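Local coordinates for protein insensitive (Drosophila melanogaster, PDB 4IX7) that represses neural-development genes by binding the palindrome 5'-CCAATTGG-3' through its BEN domain, the part described here, and acts as a corepressor of Suppressor of Hairless, at residues 22-27 / 32-37; 39-44 / 96-101; 78-83 / 89-94. One frame throughout, in Å; residues are numbered along the deposited sequence.

Contact 1 (22-27 / 32-37). With nucleotides of chain B.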
loop_
_atom_site.group_PDB
_atom_site.type_symbol
_atom_site.label_atom_id
_atom_site.label_comp_id
_atom_site.label_asym_id
_atom_site.label_seq_id
_atom_site.Cartn_x
_atom_site.Cartn_y
_atom_site.Cartn_z
ATOM N N ILE C 22 -13.538 -3.097 19.883
ATOM C CA ILE C 22 -12.680 -3.154 18.704
ATOM C C ILE C 22 -11.745 -4.362 18.767
ATOM O O ILE C 22 -11.142 -4.644 19.807
ATOM C CB ILE C 22 -11.873 -1.851 18.572
ATOM C CG1 ILE C 22 -12.811 -0.700 18.214
ATOM C CG2 ILE C 22 -10.794 -1.978 17.518
ATOM C CD1 ILE C 22 -12.145 0.653 18.264
ATOM N N ASN C 23 -11.632 -5.085 17.656
ATOM C CA ASN C 23 -10.639 -6.144 17.568
ATOM C C ASN C 23 -9.313 -5.537 17.138
ATOM O O ASN C 23 -9.088 -5.270 15.952
ATOM C CB ASN C 23 -11.080 -7.243 16.600
ATOM C CG ASN C 23 -10.097 -8.403 16.541
ATOM O OD1 ASN C 23 -9.119 -8.445 17.295
ATOM N ND2 ASN C 23 -10.352 -9.354 15.643
ATOM N N TRP C 24 -8.433 -5.325 18.108
ATOM C CA TRP C 24 -7.159 -4.679 17.846
ATOM C C TRP C 24 -6.146 -5.624 17.188
ATOM O O TRP C 24 -4.991 -5.262 17.002
ATOM C CB TRP C 24 -6.598 -4.070 19.134
ATOM C CG TRP C 24 -7.536 -3.078 19.785
ATOM C CD1 TRP C 24 -8.363 -3.302 20.851
ATOM C CD2 TRP C 24 -7.744 -1.711 19.400
ATOM N NE1 TRP C 24 -9.067 -2.160 21.155
ATOM C CE2 TRP C 24 -8.706 -1.171 20.278
ATOM C CE3 TRP C 24 -7.209 -0.893 18.398
ATOM C CZ2 TRP C 24 -9.140 0.150 20.188
ATOM C CZ3 TRP C 24 -7.643 0.412 18.306
ATOM C CH2 TRP C 24 -8.595 0.925 19.198
ATOM N N SER C 25 -6.572 -6.833 16.835
ATOM C CA SER C 25 -5.678 -7.775 16.165
ATOM C C SER C 25 -5.703 -7.598 14.649
ATOM O O SER C 25 -4.825 -8.100 13.947
ATOM C CB SER C 25 -6.026 -9.223 16.526
ATOM O OG SER C 25 -7.238 -9.628 15.914
ATOM N N VAL C 26 -6.716 -6.889 14.148
ATOM C CA VAL C 26 -6.830 -6.609 12.714
ATOM C C VAL C 26 -6.824 -5.102 12.473
ATOM O O VAL C 26 -7.855 -4.438 12.624
ATOM C CB VAL C 26 -8.092 -7.228 12.088
ATOM C CG1 VAL C 26 -8.105 -6.988 10.568
ATOM C CG2 VAL C 26 -8.168 -8.723 12.399
ATOM N N CYS C 27 -5.652 -4.590 12.105
ATOM C CA CYS C 27 -5.392 -3.151 11.994
ATOM C C CYS C 27 -6.438 -2.426 11.176
ATOM O O CYS C 27 -6.982 -1.406 11.604
ATOM C CB CYS C 27 -4.001 -2.914 11.386
ATOM S SG CYS C 27 -3.620 -1.180 10.949
ATOM N N ARG C 32 -11.119 1.237 10.503
ATOM C CA ARG C 32 -12.428 1.512 9.917
ATOM C C ARG C 32 -13.458 1.835 10.989
ATOM O O ARG C 32 -14.250 2.767 10.841
ATOM C CB ARG C 32 -12.908 0.329 9.065
ATOM C CG ARG C 32 -12.116 0.128 7.786
ATOM C CD ARG C 32 -12.538 -1.147 7.059
ATOM N NE ARG C 32 -11.831 -1.260 5.790
ATOM C CZ ARG C 32 -12.289 -0.786 4.636
ATOM N NH1 ARG C 32 -11.564 -0.918 3.532
ATOM N NH2 ARG C 32 -13.471 -0.187 4.581
ATOM N N LYS C 33 -13.450 1.067 12.077
ATOM C CA LYS C 33 -14.436 1.295 13.130
ATOM C C LYS C 33 -14.258 2.664 13.766
ATOM O O LYS C 33 -15.234 3.381 13.995
ATOM C CB LYS C 33 -14.387 0.203 14.199
ATOM C CG LYS C 33 -15.459 0.351 15.277
ATOM C CD LYS C 33 -16.862 0.391 14.669
ATOM C CE LYS C 33 -17.934 0.141 15.728
ATOM N NZ LYS C 33 -19.322 0.170 15.177
ATOM N N LEU C 34 -13.012 3.032 14.049
ATOM C CA LEU C 34 -12.763 4.348 14.628
ATOM C C LEU C 34 -13.222 5.429 13.657
ATOM O O LEU C 34 -13.852 6.403 14.065
ATOM C CB LEU C 34 -11.280 4.522 14.978
ATOM C CG LEU C 34 -10.764 3.651 16.131
ATOM C CD1 LEU C 34 -9.246 3.710 16.215
ATOM C CD2 LEU C 34 -11.384 4.117 17.441
ATOM N N LEU C 35 -12.906 5.267 12.375
ATOM C CA LEU C 35 -13.292 6.268 11.380
ATOM C C LEU C 35 -14.791 6.527 11.315
ATOM O O LEU C 35 -15.211 7.680 11.270
ATOM C CB LEU C 35 -12.788 5.882 9.991
ATOM C CG LEU C 35 -11.293 6.066 9.734
ATOM C CD1 LEU C 35 -10.942 5.380 8.425
ATOM C CD2 LEU C 35 -10.863 7.540 9.704
ATOM N N VAL C 36 -15.603 5.474 11.303
ATOM C CA VAL C 36 -17.046 5.674 11.187
ATOM C C VAL C 36 -17.674 6.118 12.498
ATOM O O VAL C 36 -18.844 6.502 12.529
ATOM C CB VAL C 36 -17.773 4.432 10.636
ATOM C CG1 VAL C 36 -17.259 4.129 9.229
ATOM C CG2 VAL C 36 -17.614 3.236 11.584
ATOM N N THR C 37 -16.900 6.052 13.579
ATOM C CA THR C 37 -17.357 6.562 14.869
ATOM C C THR C 37 -17.062 8.055 14.997
ATOM O O THR C 37 -17.857 8.816 15.561
ATOM C CB THR C 37 -16.701 5.787 16.039
ATOM O OG1 THR C 37 -16.986 4.389 15.899
ATOM C CG2 THR C 37 -17.270 6.259 17.381
ATOM P P DT B 3 -16.423 -2.710 6.530
ATOM O OP1 DT B 3 -16.379 -3.130 7.950
ATOM O OP2 DT B 3 -16.274 -1.305 6.130
ATOM O "O5'" DT B 3 -15.287 -3.531 5.748
ATOM C "C5'" DT B 3 -15.200 -4.908 5.997
ATOM C "C4'" DT B 3 -14.139 -5.487 5.089
ATOM O "O4'" DT B 3 -14.613 -5.405 3.723
ATOM C "C3'" DT B 3 -12.801 -4.755 5.117
ATOM O "O3'" DT B 3 -11.800 -5.695 5.531
ATOM C "C2'" DT B 3 -12.622 -4.250 3.688
ATOM C "C1'" DT B 3 -13.483 -5.206 2.887
ATOM N N1 DT B 3 -13.996 -4.683 1.600
ATOM C C2 DT B 3 -13.858 -5.467 0.466
ATOM O O2 DT B 3 -13.306 -6.559 0.469
ATOM N N3 DT B 3 -14.379 -4.909 -0.674
ATOM C C4 DT B 3 -15.040 -3.703 -0.782
ATOM O O4 DT B 3 -15.476 -3.300 -1.857
ATOM C C5 DT B 3 -15.161 -2.947 0.439
ATOM C C7 DT B 3 -15.849 -1.614 0.438
ATOM C C6 DT B 3 -14.657 -3.470 1.561
ATOM P P DC B 4 -10.276 -5.237 5.707
ATOM O OP1 DC B 4 -9.636 -6.134 6.699
ATOM O OP2 DC B 4 -10.251 -3.768 5.893
ATOM O "O5'" DC B 4 -9.649 -5.496 4.271
ATOM C "C5'" DC B 4 -9.637 -6.830 3.782
ATOM C "C4'" DC B 4 -9.203 -6.805 2.335
ATOM O "O4'" DC B 4 -10.166 -6.065 1.557
ATOM C "C3'" DC B 4 -7.887 -6.073 2.085
ATOM O "O3'" DC B 4 -6.926 -7.094 1.880
ATOM C "C2'" DC B 4 -8.128 -5.225 0.833
ATOM C "C1'" DC B 4 -9.506 -5.665 0.375
ATOM N N1 DC B 4 -10.341 -4.583 -0.209
ATOM C C2 DC B 4 -10.715 -4.653 -1.555
ATOM O O2 DC B 4 -10.333 -5.619 -2.220
ATOM N N3 DC B 4 -11.472 -3.665 -2.081
ATOM C C4 DC B 4 -11.858 -2.632 -1.317
ATOM N N4 DC B 4 -12.613 -1.671 -1.879
ATOM C C5 DC B 4 -11.469 -2.534 0.056
ATOM C C6 DC B 4 -10.719 -3.521 0.564
#
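Asn23 OD1 is gripped twice within the loop from which Ile22 and Trp24 reach Leu34 of the following helix. It accepts the backbone N of Ser25 at 3.0 Å, closing an Asx turn, and in the serine conformer described it also takes a bond from Ser25 OG on the same face of the amide. Ile22 then divides its branches between two partners. With CG1 beside the backbone N (chi1 -69°) and the chain extended beyond it, Ile22 CD1 meets Leu34 CD2 at 3.6 Å, the two side chains crossing at about a right angle, while Ile22 CG2 sits over the centre of the Trp24 ring. The far corner of that indole, Trp24 CH2, reaches Leu34 CD1 at 4.1 Å. Two residues before Leu34, Arg32 faces the DNA: in the conformer described, its NE donates to OP2 of DC4 of chain B at 3.0 Å, bent to 136°, NH2 adds a weak bond to DT3 of chain B, whose C2' lies over one guanidinium face, displaced toward its rim, and NH1 forms a salt bridge with Asp101 of helix 88-112. Trp24 also makes a cation-pi contact with Lys83, and Leu34 packs on Val80 of helix 70-84 and Val14 of strand 13-15.

Contact 2 (39-44 / 96-101); sequences FDRETL and TTKCAD. With nucleotides of chain B.
A close approach of two helices in the BEN domain joins the short helix 41-46 to the long helix 88-112, beside the bound DNA. The CA atoms of Leu44 and Cys99 are 4.9 Å apart, near enough for Cys99 CA to make a CA-H...O contact with Leu44 O at 3.5 Å. Leu44 CD2 and CD1 lie more loosely against Cys99 SG and the Lys98 chain. Asp40 caps the shorter helix, its OD1 accepting Thr43 N at 2.8 Å and the Thr43 hydroxyl as well. Beyond the Leu44–Cys99 packing, Arg41 NH1 and Lys98 NZ stand 3.8 Å apart, gathered around Glu102 OE2, to which both form salt bridges; the arginine also pairs with a DNA phosphate. A bend at chi2 (-56°) lays the Arg41 chain over the DG1 base of chain B, Arg41 CG lying 3.5 Å from C6 of DG1. With an alanine in its place, the guanine would probably lose the packing of CG and the guanidinium, and Glu102 and the phosphate would each lose a positive partner. Asp101 bonds a base directly, consistent with a part in sequence recognition: Asp101 OD1 accepts from N4 of DC4 of chain B at 2.9 Å, nearly straight at 176°, while OD2 pairs with Arg32 of helix 27-38. Thr97 CG2 touches C5 of the same cytosine. Arg41 and Lys98 rest on Val36 of helix 27-38, Cys99 on Leu68, and Phe39 on helix 70-84.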
loop_
_atom_site.group_PDB
_atom_site.type_symbol
_atom_site.label_atom_id
_atom_site.label_comp_id
_atom_site.label_asym_id
_atom_site.label_seq_id
_atom_site.Cartn_x
_atom_site.Cartn_y
_atom_site.Cartn_z
ATOM N N PHE C 39 -16.059 10.257 12.303
ATOM C CA PHE C 39 -16.458 11.051 11.137
ATOM C C PHE C 39 -17.768 10.532 10.570
ATOM O O PHE C 39 -17.994 9.321 10.555
ATOM C CB PHE C 39 -15.405 10.928 10.028
ATOM C CG PHE C 39 -14.045 11.454 10.393
ATOM C CD1 PHE C 39 -13.795 12.818 10.404
ATOM C CD2 PHE C 39 -13.009 10.583 10.689
ATOM C CE1 PHE C 39 -12.527 13.309 10.728
ATOM C CE2 PHE C 39 -11.734 11.065 11.005
ATOM C CZ PHE C 39 -11.496 12.428 11.025
ATOM N N ASP C 40 -18.633 11.422 10.084
ATOM C CA ASP C 40 -19.798 10.929 9.353
ATOM C C ASP C 40 -19.384 10.398 7.973
ATOM O O ASP C 40 -18.298 10.722 7.472
ATOM C CB ASP C 40 -20.942 11.956 9.288
ATOM C CG ASP C 40 -20.543 13.268 8.649
ATOM O OD1 ASP C 40 -19.844 13.264 7.619
ATOM O OD2 ASP C 40 -20.977 14.327 9.169
ATOM N N ARG C 41 -20.224 9.557 7.376
ATOM C CA ARG C 41 -19.855 8.904 6.120
ATOM C C ARG C 41 -19.643 9.926 5.014
ATOM O O ARG C 41 -18.783 9.739 4.154
ATOM C CB ARG C 41 -20.903 7.876 5.673
ATOM C CG ARG C 41 -21.242 6.820 6.694
ATOM C CD ARG C 41 -20.036 6.040 7.175
ATOM N NE ARG C 41 -20.475 5.063 8.172
ATOM C CZ ARG C 41 -20.607 3.760 7.949
ATOM N NH1 ARG C 41 -20.288 3.238 6.770
ATOM N NH2 ARG C 41 -21.028 2.972 8.928
ATOM N N GLU C 42 -20.423 11.003 5.035
ATOM C CA GLU C 42 -20.292 12.035 4.005
ATOM C C GLU C 42 -18.909 12.685 4.039
ATOM O O GLU C 42 -18.319 12.946 2.994
ATOM C CB GLU C 42 -21.388 13.094 4.128
ATOM C CG GLU C 42 -21.492 14.035 2.923
ATOM C CD GLU C 42 -20.715 15.337 3.090
ATOM O OE1 GLU C 42 -20.628 16.107 2.105
ATOM O OE2 GLU C 42 -20.194 15.601 4.199
ATOM N N THR C 43 -18.399 12.940 5.241
ATOM C CA THR C 43 -17.050 13.475 5.395
ATOM C C THR C 43 -16.002 12.511 4.829
ATOM O O THR C 43 -15.096 12.922 4.095
ATOM C CB THR C 43 -16.744 13.768 6.879
ATOM O OG1 THR C 43 -17.674 14.741 7.373
ATOM C CG2 THR C 43 -15.347 14.306 7.032
ATOM N N LEU C 44 -16.133 11.229 5.168
ATOM C CA LEU C 44 -15.208 10.219 4.670
ATOM C C LEU C 44 -15.270 10.118 3.151
ATOM O O LEU C 44 -14.259 9.867 2.489
ATOM C CB LEU C 44 -15.531 8.853 5.285
ATOM C CG LEU C 44 -15.370 8.779 6.806
ATOM C CD1 LEU C 44 -15.808 7.403 7.305
ATOM C CD2 LEU C 44 -13.928 9.047 7.204
ATOM N N THR C 96 -6.988 5.622 3.826
ATOM C CA THR C 96 -7.139 5.897 2.394
ATOM C C THR C 96 -8.187 4.982 1.770
ATOM O O THR C 96 -9.054 5.423 1.010
ATOM C CB THR C 96 -5.784 5.717 1.647
ATOM O OG1 THR C 96 -4.836 6.696 2.110
ATOM C CG2 THR C 96 -5.972 5.837 0.145
ATOM N N THR C 97 -8.114 3.703 2.107
ATOM C CA THR C 97 -9.023 2.728 1.536
ATOM C C THR C 97 -10.450 2.981 2.002
ATOM O O THR C 97 -11.379 2.961 1.206
ATOM C CB THR C 97 -8.608 1.298 1.910
ATOM O OG1 THR C 97 -7.230 1.086 1.549
ATOM C CG2 THR C 97 -9.488 0.294 1.162
ATOM N N LYS C 98 -10.621 3.257 3.289
ATOM C CA LYS C 98 -11.960 3.492 3.818
ATOM C C LYS C 98 -12.603 4.737 3.190
ATOM O O LYS C 98 -13.805 4.738 2.877
ATOM C CB LYS C 98 -11.925 3.601 5.345
ATOM C CG LYS C 98 -13.275 3.936 5.990
ATOM C CD LYS C 98 -14.360 2.956 5.544
ATOM C CE LYS C 98 -15.587 3.058 6.427
ATOM N NZ LYS C 98 -16.713 2.175 5.965
ATOM N N CYS C 99 -11.813 5.794 3.015
ATOM C CA CYS C 99 -12.308 7.003 2.352
ATOM C C CYS C 99 -12.753 6.686 0.929
ATOM O O CYS C 99 -13.792 7.153 0.479
ATOM C CB CYS C 99 -11.233 8.094 2.322
ATOM S SG CYS C 99 -10.955 8.841 3.935
ATOM N N ALA C 100 -11.962 5.887 0.220
ATOM C CA ALA C 100 -12.317 5.487 -1.142
ATOM C C ALA C 100 -13.580 4.630 -1.155
ATOM O O ALA C 100 -14.426 4.781 -2.031
ATOM C CB ALA C 100 -11.156 4.749 -1.793
ATOM N N ASP C 101 -13.716 3.752 -0.164
ATOM C CA ASP C 101 -14.908 2.907 -0.042
ATOM C C ASP C 101 -16.177 3.749 0.176
ATOM O O ASP C 101 -17.225 3.498 -0.438
ATOM C CB ASP C 101 -14.750 1.905 1.108
ATOM C CG ASP C 101 -13.685 0.844 0.839
ATOM O OD1 ASP C 101 -13.314 0.629 -0.336
ATOM O OD2 ASP C 101 -13.238 0.190 1.808
ATOM O "O5'" DG B 1 -25.309 0.501 9.053
ATOM C "C5'" DG B 1 -25.630 -0.311 7.931
ATOM C "C4'" DG B 1 -25.173 0.353 6.647
ATOM O "O4'" DG B 1 -25.769 1.659 6.481
ATOM C "C3'" DG B 1 -23.692 0.681 6.615
ATOM O "O3'" DG B 1 -23.057 -0.500 6.222
ATOM C "C2'" DG B 1 -23.604 1.730 5.522
ATOM C "C1'" DG B 1 -24.887 2.510 5.761
ATOM N N9 DG B 1 -24.767 3.735 6.546
ATOM C C8 DG B 1 -24.679 3.797 7.912
ATOM N N7 DG B 1 -24.609 5.017 8.364
ATOM C C5 DG B 1 -24.675 5.809 7.235
ATOM C C6 DG B 1 -24.647 7.220 7.123
ATOM O O6 DG B 1 -24.554 8.049 8.034
ATOM N N1 DG B 1 -24.736 7.640 5.803
ATOM C C2 DG B 1 -24.840 6.791 4.730
ATOM N N2 DG B 1 -24.911 7.393 3.535
ATOM N N3 DG B 1 -24.865 5.461 4.816
ATOM C C4 DG B 1 -24.775 5.039 6.099
ATOM P P DT B 3 -16.423 -2.710 6.530
ATOM O OP1 DT B 3 -16.379 -3.130 7.950
ATOM O OP2 DT B 3 -16.274 -1.305 6.130
ATOM O "O5'" DT B 3 -15.287 -3.531 5.748
ATOM C "C5'" DT B 3 -15.200 -4.908 5.997
ATOM C "C4'" DT B 3 -14.139 -5.487 5.089
ATOM O "O4'" DT B 3 -14.613 -5.405 3.723
ATOM C "C3'" DT B 3 -12.801 -4.755 5.117
ATOM O "O3'" DT B 3 -11.800 -5.695 5.531
ATOM C "C2'" DT B 3 -12.622 -4.250 3.688
ATOM C "C1'" DT B 3 -13.483 -5.206 2.887
ATOM N N1 DT B 3 -13.996 -4.683 1.600
ATOM C C2 DT B 3 -13.858 -5.467 0.466
ATOM O O2 DT B 3 -13.306 -6.559 0.469
ATOM N N3 DT B 3 -14.379 -4.909 -0.674
ATOM C C4 DT B 3 -15.040 -3.703 -0.782
ATOM O O4 DT B 3 -15.476 -3.300 -1.857
ATOM C C5 DT B 3 -15.161 -2.947 0.439
ATOM C C7 DT B 3 -15.849 -1.614 0.438
ATOM C C6 DT B 3 -14.657 -3.470 1.561
ATOM P P DC B 4 -10.276 -5.237 5.707
ATOM O OP1 DC B 4 -9.636 -6.134 6.699
ATOM O OP2 DC B 4 -10.251 -3.768 5.893
ATOM O "O5'" DC B 4 -9.649 -5.496 4.271
ATOM C "C5'" DC B 4 -9.637 -6.830 3.782
ATOM C "C4'" DC B 4 -9.203 -6.805 2.335
ATOM O "O4'" DC B 4 -10.166 -6.065 1.557
ATOM C "C3'" DC B 4 -7.887 -6.073 2.085
ATOM O "O3'" DC B 4 -6.926 -7.094 1.880
ATOM C "C2'" DC B 4 -8.128 -5.225 0.833
ATOM C "C1'" DC B 4 -9.506 -5.665 0.375
ATOM N N1 DC B 4 -10.341 -4.583 -0.209
ATOM C C2 DC B 4 -10.715 -4.653 -1.555
ATOM O O2 DC B 4 -10.333 -5.619 -2.220
ATOM N N3 DC B 4 -11.472 -3.665 -2.081
ATOM C C4 DC B 4 -11.858 -2.632 -1.317
ATOM N N4 DC B 4 -12.613 -1.671 -1.879
ATOM C C5 DC B 4 -11.469 -2.534 0.056
ATOM C C6 DC B 4 -10.719 -3.521 0.564
#

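Contact 3 (78-83 / 89-94). With nucleotides of chain A.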
loop_
_atom_site.group_PDB
_atom_site.type_symbol
_atom_site.label_atom_id
_atom_site.label_comp_id
_atom_site.label_asym_id
_atom_site.label_seq_id
_atom_site.Cartn_x
_atom_site.Cartn_y
_atom_site.Cartn_z
ATOM N N PHE C 78 -2.403 7.191 16.490
ATOM C CA PHE C 78 -1.870 6.924 17.822
ATOM C C PHE C 78 -2.502 5.677 18.434
ATOM O O PHE C 78 -1.796 4.776 18.898
ATOM C CB PHE C 78 -2.080 8.128 18.746
ATOM C CG PHE C 78 -1.536 7.927 20.132
ATOM C CD1 PHE C 78 -0.248 8.328 20.446
ATOM C CD2 PHE C 78 -2.316 7.346 21.123
ATOM C CE1 PHE C 78 0.258 8.148 21.723
ATOM C CE2 PHE C 78 -1.814 7.159 22.402
ATOM C CZ PHE C 78 -0.526 7.564 22.702
ATOM N N ALA C 79 -3.829 5.621 18.430
ATOM C CA ALA C 79 -4.530 4.520 19.073
ATOM C C ALA C 79 -4.238 3.178 18.396
ATOM O O ALA C 79 -3.947 2.183 19.067
ATOM C CB ALA C 79 -6.017 4.781 19.087
ATOM N N VAL C 80 -4.323 3.140 17.070
ATOM C CA VAL C 80 -4.177 1.867 16.362
ATOM C C VAL C 80 -2.736 1.350 16.436
ATOM O O VAL C 80 -2.509 0.171 16.697
ATOM C CB VAL C 80 -4.674 1.951 14.892
ATOM C CG1 VAL C 80 -4.415 0.633 14.158
ATOM C CG2 VAL C 80 -6.153 2.273 14.857
ATOM N N THR C 81 -1.762 2.228 16.238
ATOM C CA THR C 81 -0.362 1.799 16.326
ATOM C C THR C 81 0.032 1.316 17.721
ATOM O O THR C 81 0.881 0.433 17.844
ATOM C CB THR C 81 0.626 2.881 15.845
ATOM O OG1 THR C 81 0.516 4.047 16.669
ATOM C CG2 THR C 81 0.347 3.249 14.391
ATOM N N HIS C 82 -0.579 1.878 18.762
ATOM C CA HIS C 82 -0.273 1.473 20.136
ATOM C C HIS C 82 -1.010 0.206 20.570
ATOM O O HIS C 82 -0.579 -0.474 21.500
ATOM C CB HIS C 82 -0.568 2.602 21.126
ATOM C CG HIS C 82 0.461 3.691 21.125
ATOM N ND1 HIS C 82 0.588 4.595 20.093
ATOM C CD2 HIS C 82 1.416 4.013 22.029
ATOM C CE1 HIS C 82 1.577 5.431 20.362
ATOM N NE2 HIS C 82 2.094 5.100 21.531
ATOM N N LYS C 83 -2.113 -0.116 19.906
ATOM C CA LYS C 83 -2.928 -1.256 20.320
ATOM C C LYS C 83 -2.870 -2.440 19.357
ATOM O O LYS C 83 -3.159 -3.579 19.740
ATOM C CB LYS C 83 -4.385 -0.833 20.545
ATOM C CG LYS C 83 -4.570 0.131 21.704
ATOM C CD LYS C 83 -6.037 0.309 22.060
ATOM C CE LYS C 83 -6.487 -0.713 23.088
ATOM N NZ LYS C 83 -5.934 -0.420 24.441
ATOM N N LYS C 89 2.249 3.911 8.588
ATOM C CA LYS C 89 1.906 3.781 7.173
ATOM C C LYS C 89 0.735 2.805 6.949
ATOM O O LYS C 89 -0.156 3.059 6.133
ATOM C CB LYS C 89 3.125 3.345 6.359
ATOM C CG LYS C 89 2.835 3.220 4.878
ATOM C CD LYS C 89 4.052 2.754 4.094
ATOM C CE LYS C 89 3.684 2.539 2.628
ATOM N NZ LYS C 89 4.873 2.249 1.774
ATOM N N GLU C 90 0.742 1.698 7.683
ATOM C CA GLU C 90 -0.307 0.691 7.596
ATOM C C GLU C 90 -1.658 1.283 8.001
ATOM O O GLU C 90 -2.675 1.015 7.367
ATOM C CB GLU C 90 0.044 -0.486 8.509
ATOM C CG GLU C 90 -0.767 -1.737 8.293
ATOM C CD GLU C 90 -0.221 -2.896 9.107
ATOM O OE1 GLU C 90 0.983 -2.848 9.452
ATOM O OE2 GLU C 90 -0.990 -3.835 9.411
ATOM N N VAL C 91 -1.658 2.104 9.047
ATOM C CA VAL C 91 -2.892 2.745 9.479
ATOM C C VAL C 91 -3.361 3.741 8.429
ATOM O O VAL C 91 -4.537 3.777 8.088
ATOM C CB VAL C 91 -2.731 3.442 10.836
ATOM C CG1 VAL C 91 -4.052 4.038 11.271
ATOM C CG2 VAL C 91 -2.244 2.437 11.875
ATOM N N ARG C 92 -2.445 4.555 7.916
ATOM C CA ARG C 92 -2.811 5.546 6.913
ATOM C C ARG C 92 -3.393 4.882 5.667
ATOM O O ARG C 92 -4.353 5.384 5.076
ATOM C CB ARG C 92 -1.607 6.435 6.569
ATOM C CG ARG C 92 -1.288 7.433 7.665
ATOM C CD ARG C 92 -0.019 8.227 7.385
ATOM N NE ARG C 92 0.063 9.379 8.274
ATOM C CZ ARG C 92 -0.288 10.611 7.923
ATOM N NH1 ARG C 92 -0.718 10.854 6.691
ATOM N NH2 ARG C 92 -0.196 11.601 8.800
ATOM N N ASN C 93 -2.819 3.743 5.273
ATOM C CA ASN C 93 -3.341 3.028 4.115
ATOM C C ASN C 93 -4.770 2.562 4.346
ATOM O O ASN C 93 -5.609 2.626 3.445
ATOM C CB ASN C 93 -2.462 1.847 3.717
ATOM C CG ASN C 93 -3.014 1.111 2.525
ATOM O OD1 ASN C 93 -3.452 -0.037 2.637
ATOM N ND2 ASN C 93 -3.039 1.782 1.372
ATOM N N ALA C 94 -5.062 2.119 5.564
ATOM C CA ALA C 94 -6.429 1.738 5.884
ATOM C C ALA C 94 -7.389 2.920 5.789
ATOM O O ALA C 94 -8.521 2.761 5.325
ATOM C CB ALA C 94 -6.494 1.092 7.262
ATOM P P DC A 5 7.251 4.653 2.303
ATOM O OP1 DC A 5 7.300 4.929 3.757
ATOM O OP2 DC A 5 6.954 3.301 1.810
ATOM O "O5'" DC A 5 6.179 5.626 1.618
ATOM C "C5'" DC A 5 6.311 7.010 1.794
ATOM C "C4'" DC A 5 5.311 7.701 0.893
ATOM O "O4'" DC A 5 5.694 7.512 -0.487
ATOM C "C3'" DC A 5 3.905 7.131 0.967
ATOM O "O3'" DC A 5 3.218 7.969 1.856
ATOM C "C2'" DC A 5 3.363 7.263 -0.456
ATOM C "C1'" DC A 5 4.535 7.828 -1.238
ATOM N N1 DC A 5 4.723 7.237 -2.563
ATOM C C2 DC A 5 4.391 7.971 -3.702
ATOM O O2 DC A 5 3.897 9.101 -3.556
ATOM N N3 DC A 5 4.604 7.416 -4.918
ATOM C C4 DC A 5 5.119 6.186 -5.018
ATOM N N4 DC A 5 5.306 5.691 -6.246
ATOM C C5 DC A 5 5.463 5.426 -3.860
ATOM C C6 DC A 5 5.257 5.985 -2.665
#
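Val91 CG2 is the point on which the packed side of this contact closes. It meets Val80 CG1 at 3.6 Å, the two valines crossing obliquely, and Thr81 CG2 at 3.7 Å, so one methyl sits against two consecutive residues of the facing helix. Thr81 presents its methyl because OG1 occupies the position between the backbone N and the carbonyl carbon (chi1 62°), where it bonds to Ile77 O, one turn back. Val80 and Val91 are buried, and Val80 continues inward to Cys27, Thr31 and Leu34 of helix 27-38. The seam joins two consecutive helices, 70-84 and 88-112, across the short turn between them, within a domain whose family is grouped with helix-turn-helix proteins. Away from the seam the packing gives way to solvent and DNA. His82 is exposed and folds back on its own helix: ND1 donates to Phe78 O at 2.7 Å, bent to 136°, and CE1 lies over the rim of the Phe78 ring. On the other helix Lys89, fully extended, runs out to the phosphate of DC5 of chain A, though its modelled approach to OP2 is too short to be trusted in detail. In the conformer described, Asn93 packs on Lys89 of the second subunit.

In the fold
Contacts 1 and 2, with centres about 13 Å apart, are joined by a salt bridge of 2.6 Å between Arg32 NH1 and Asp101 OD2, so the phosphate-bound Arg32 probably helps position Asp101, which bonds a cytosine. Contacts 1 and 3 lie closer, about 10 Å between centres, and meet through apolar packing, Leu34 CD1 being 3.7 Å from Val80 CG2. Contacts 2 and 3 adjoin in sequence; their centres are about 16 Å apart, and both use helix 88-112, which meets DNA strand A at Lys89 and strand B at Asp101. A small helical core thus carries residues that face both strands of the DNA.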